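Local coordinates for protein proline dehydrogenase (Bradyrhizobium japonicum USDA 110, PDB 3HAZ) that is a bifunctional flavoenzyme that probably oxidises proline to glutamate in two steps, the first using FAD and the second NAD+, at residues P261-D265 with T297-L303; R517-F521 with L604-L608. All blocks are in the same frame, centred on the assembly; numbering follows the deposited sequence.

Contact 1: P261-D265 with T297-L303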
# COMPACT_ATOMS: atom_id res chain seq x y z
N PRO A 261 59.94 -24.96 -10.49
CA PRO A 261 61.37 -24.65 -10.52
C PRO A 261 61.60 -23.14 -10.54
O PRO A 261 62.59 -22.67 -9.99
CB PRO A 261 61.85 -25.27 -11.84
CG PRO A 261 60.80 -26.29 -12.20
CD PRO A 261 59.51 -25.75 -11.66
N GLN A 262 60.70 -22.40 -11.17
CA GLN A 262 60.80 -20.95 -11.21
C GLN A 262 60.66 -20.35 -9.81
O GLN A 262 61.49 -19.54 -9.39
CB GLN A 262 59.75 -20.36 -12.14
CG GLN A 262 59.66 -21.05 -13.50
CD GLN A 262 60.74 -20.61 -14.47
OE1 GLN A 262 61.79 -20.10 -14.07
NE2 GLN A 262 60.47 -20.81 -15.76
N LEU A 263 59.61 -20.74 -9.09
CA LEU A 263 59.37 -20.24 -7.74
C LEU A 263 60.48 -20.67 -6.80
O LEU A 263 60.84 -19.95 -5.88
CB LEU A 263 58.03 -20.75 -7.20
CG LEU A 263 57.57 -20.10 -5.89
CD1 LEU A 263 57.26 -18.61 -6.10
CD2 LEU A 263 56.36 -20.81 -5.27
N LEU A 264 61.01 -21.87 -7.03
CA LEU A 264 62.13 -22.37 -6.23
C LEU A 264 63.37 -21.50 -6.42
O LEU A 264 64.03 -21.13 -5.45
CB LEU A 264 62.43 -23.83 -6.58
CG LEU A 264 63.61 -24.44 -5.82
CD1 LEU A 264 63.43 -24.26 -4.32
CD2 LEU A 264 63.78 -25.91 -6.16
N ASP A 265 63.69 -21.19 -7.67
CA ASP A 265 64.84 -20.34 -7.99
C ASP A 265 64.74 -19.00 -7.26
O ASP A 265 65.71 -18.54 -6.65
CB ASP A 265 64.92 -20.12 -9.51
CG ASP A 265 66.20 -19.42 -9.94
OD1 ASP A 265 66.91 -18.84 -9.09
OD2 ASP A 265 66.50 -19.45 -11.15
N THR A 297 57.29 -26.61 -3.89
CA THR A 297 58.42 -25.72 -3.77
C THR A 297 59.06 -25.84 -2.39
O THR A 297 60.27 -25.99 -2.26
CB THR A 297 58.00 -24.26 -3.99
OG1 THR A 297 57.36 -24.15 -5.27
CG2 THR A 297 59.21 -23.34 -3.95
N LEU A 298 58.22 -25.78 -1.35
CA LEU A 298 58.71 -25.78 0.02
C LEU A 298 59.43 -27.08 0.33
O LEU A 298 60.33 -27.12 1.17
CB LEU A 298 57.55 -25.58 1.01
CG LEU A 298 57.92 -25.62 2.49
CD1 LEU A 298 58.78 -24.42 2.87
CD2 LEU A 298 56.68 -25.70 3.38
N ALA A 299 59.04 -28.15 -0.35
CA ALA A 299 59.62 -29.46 -0.08
C ALA A 299 61.08 -29.58 -0.50
O ALA A 299 61.80 -30.45 -0.01
CB ALA A 299 58.80 -30.54 -0.75
N ASP A 300 61.53 -28.71 -1.39
CA ASP A 300 62.90 -28.80 -1.89
C ASP A 300 63.93 -28.58 -0.79
O ASP A 300 63.90 -27.57 -0.09
CB ASP A 300 63.13 -27.81 -3.03
CG ASP A 300 64.44 -28.06 -3.76
OD1 ASP A 300 65.51 -27.75 -3.21
OD2 ASP A 300 64.40 -28.58 -4.90
N PRO A 301 64.86 -29.54 -0.63
CA PRO A 301 65.87 -29.53 0.43
C PRO A 301 66.68 -28.24 0.46
O PRO A 301 67.23 -27.89 1.51
CB PRO A 301 66.77 -30.71 0.07
CG PRO A 301 65.90 -31.62 -0.73
CD PRO A 301 64.97 -30.73 -1.50
N SER A 302 66.76 -27.55 -0.67
CA SER A 302 67.54 -26.32 -0.77
C SER A 302 66.97 -25.19 0.10
O SER A 302 67.64 -24.19 0.33
CB SER A 302 67.64 -25.85 -2.23
OG SER A 302 66.40 -25.32 -2.68
N LEU A 303 65.74 -25.36 0.58
CA LEU A 303 65.11 -24.31 1.39
C LEU A 303 65.24 -24.57 2.90
O LEU A 303 64.74 -23.79 3.71
CB LEU A 303 63.65 -24.09 0.97
CG LEU A 303 63.49 -23.64 -0.49
CD1 LEU A 303 62.04 -23.31 -0.83
CD2 LEU A 303 64.40 -22.44 -0.77

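Contact 2: R517-F521 with L604-L608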
# COMPACT_ATOMS: atom_id res chain seq x y z
N ARG A 517 22.78 -25.25 -13.28
CA ARG A 517 23.95 -25.44 -12.43
C ARG A 517 25.23 -25.55 -13.23
O ARG A 517 25.25 -26.16 -14.30
CB ARG A 517 23.79 -26.69 -11.57
CG ARG A 517 22.80 -26.57 -10.43
CD ARG A 517 22.86 -27.82 -9.57
NE ARG A 517 24.24 -28.19 -9.27
CZ ARG A 517 24.64 -29.42 -8.96
NH1 ARG A 517 25.92 -29.66 -8.70
NH2 ARG A 517 23.76 -30.42 -8.91
N GLY A 518 26.30 -24.97 -12.70
CA GLY A 518 27.62 -25.07 -13.30
C GLY A 518 28.57 -25.84 -12.41
O GLY A 518 28.14 -26.50 -11.46
N VAL A 519 29.86 -25.75 -12.70
CA VAL A 519 30.88 -26.47 -11.94
C VAL A 519 32.09 -25.56 -11.78
O VAL A 519 32.48 -24.88 -12.73
CB VAL A 519 31.30 -27.77 -12.68
CG1 VAL A 519 32.41 -28.50 -11.93
CG2 VAL A 519 30.09 -28.69 -12.88
N GLU A 520 32.68 -25.54 -10.59
CA GLU A 520 33.92 -24.81 -10.37
C GLU A 520 35.12 -25.71 -10.67
O GLU A 520 35.42 -26.63 -9.90
CB GLU A 520 34.00 -24.27 -8.94
CG GLU A 520 35.30 -23.52 -8.64
CD GLU A 520 35.63 -22.48 -9.70
OE1 GLU A 520 34.93 -21.45 -9.75
OE2 GLU A 520 36.60 -22.68 -10.48
N PHE A 521 35.79 -25.43 -11.78
CA PHE A 521 36.92 -26.23 -12.22
C PHE A 521 38.09 -26.09 -11.24
O PHE A 521 38.98 -26.95 -11.19
CB PHE A 521 37.36 -25.81 -13.62
CG PHE A 521 36.46 -26.31 -14.73
CD1 PHE A 521 35.17 -26.72 -14.46
CD2 PHE A 521 36.91 -26.34 -16.03
CE1 PHE A 521 34.34 -27.17 -15.47
CE2 PHE A 521 36.09 -26.78 -17.05
CZ PHE A 521 34.80 -27.20 -16.77
N LEU A 604 35.58 -29.21 -22.52
CA LEU A 604 34.69 -29.47 -21.39
C LEU A 604 33.87 -28.25 -20.98
O LEU A 604 32.68 -28.36 -20.72
CB LEU A 604 35.47 -30.02 -20.19
CG LEU A 604 34.62 -30.38 -18.97
CD1 LEU A 604 33.55 -31.40 -19.33
CD2 LEU A 604 35.51 -30.92 -17.85
N ASP A 605 34.50 -27.08 -20.92
CA ASP A 605 33.79 -25.88 -20.49
C ASP A 605 32.76 -25.41 -21.52
O ASP A 605 31.71 -24.88 -21.15
CB ASP A 605 34.75 -24.74 -20.16
CG ASP A 605 34.06 -23.61 -19.43
OD1 ASP A 605 33.34 -23.90 -18.45
OD2 ASP A 605 34.23 -22.44 -19.84
N ASP A 606 33.05 -25.62 -22.80
CA ASP A 606 32.11 -25.26 -23.86
C ASP A 606 30.91 -26.19 -23.87
O ASP A 606 29.79 -25.76 -24.11
CB ASP A 606 32.79 -25.30 -25.23
CG ASP A 606 33.68 -24.10 -25.47
OD1 ASP A 606 33.43 -23.04 -24.86
OD2 ASP A 606 34.64 -24.22 -26.26
N ALA A 607 31.16 -27.46 -23.59
CA ALA A 607 30.08 -28.45 -23.53
C ALA A 607 29.17 -28.17 -22.34
O ALA A 607 27.96 -28.06 -22.50
CB ALA A 607 30.66 -29.86 -23.46
N LEU A 608 29.76 -28.02 -21.16
CA LEU A 608 28.98 -27.70 -19.97
C LEU A 608 28.16 -26.42 -20.17
O LEU A 608 26.98 -26.35 -19.81
CB LEU A 608 29.91 -27.55 -18.77
CG LEU A 608 29.26 -26.97 -17.51
CD1 LEU A 608 28.14 -27.88 -17.03
CD2 LEU A 608 30.31 -26.77 -16.42

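Contact 1: P261-D265 with T297-L303
Leu-264 sets its CG anti to the backbone N (chi1 179°), and Asp-300 does likewise (chi1 -168°); this first torsion in each brings the isobutyl end of the leucine against the carboxylate, the two side chains crossing nearly at right angles. The contact lies in the outer helical layer of the proline dehydrogenase TIM barrel, between helix 252-272 and the end of helix 287-298 with the turn after it, and strand 276-279 intervenes in the sequence.

Leu-264 carries most of the packing and splits it between its two methyls. CD2 approaches Asp-300 OD2 at 3.0 Å, a spacing so short for a methyl and an oxygen that its exact value is doubtful. CD1 of Leu-264 is shared by Leu-303 CD1 at 3.9 Å and Ser-302 OG at 3.6 Å.

Three residues before Asp-300, Thr-297 directs CG2 onto the helix backbone, 3.8 Å from Leu-264 CA. Its OG1 is bound to the carbonyl O of Val-293 within its own helix, and meets Leu-263 CD2 only by packing, at 3.5 Å. Leu-263 also packs on Leu-240 and Leu-243, while Gln-268, on helix 252-272, gives Ser-302 OG a hydrogen bond.

The turn that presents Asp-300 is an Asx turn braced twice through one oxygen: OD1 of Asp-300 accepts from Ser-302 OG at 2.6 Å, from above the carboxylate plane, and from Ser-302 N at 2.8 Å with an N-H...O angle of 155°.

Contact 2: R517-F521 with L604-L608
Phe-521 and Leu-608 run past each other in opposite directions, the ring reaching toward helix 604-629 and the leucine toward the 517-521 loop. The aromatic side chain has CG anti to its carbonyl carbon (chi1 -76°), and its far atoms CE1, CE2 and CZ do the touching. CZ of Phe-521 lies 3.9 Å from Leu-604 CG. CE2 of Phe-521 is 4.0 Å from Asp-605 CB. CE1 of Phe-521 is 4.2 Å from Leu-608 CD2, and all three neighbours approach the ring obliquely. The Asp-605 carboxylate is turned 75° from the ring plane; its OD1 lies 4.0 Å from Phe-521 CZ, and OD2 makes a long, weak ion pair with Arg-788.

A single methyl, Leu-608 CD2, serves two residues of the loop: besides the ring it meets Val-519, with 4.0 Å to Val-519 CB and 3.9 Å to Val-519 N. Helix 524-536 shares in this packing, with Leu-530 touching both Phe-521 and Leu-604, and Ala-526 touching Val-519.

Val-519 and Phe-521 meet the aldehyde dehydrogenase helix with apolar groups, whereas Glu-520 reaches the proline dehydrogenase part in a salt bridge with Arg-358. Glycerol, probably from the crystallisation liquor, binds backbone atoms of Val-519, Glu-520 and Phe-521. Across this interface itself the adhesion is mainly dispersion and exclusion of water, and depends on shape more than on direction.

How the contacts relate
Contact 1 and contact 2 lie in series along the chain, their centres 34 Å apart and their nearest atoms about 19 Å apart, and they share no helix or strand. Both are partly buried. The centre of contact 1, which joins neighbouring helices within one barrel, lies about 32 Å from the chain centre; that of contact 2, at about 15 Å, sets a loop against an aldehyde dehydrogenase helix near the meeting of the two catalytic regions, yet contact 2 has the exposed residues at its rim. In each, leucines do much of the packing. Contact 1 adds a hydrogen-bonded turn at the helix end; contact 2 adds an aromatic ring, and the polar bonds of its side chains run to the surroundings.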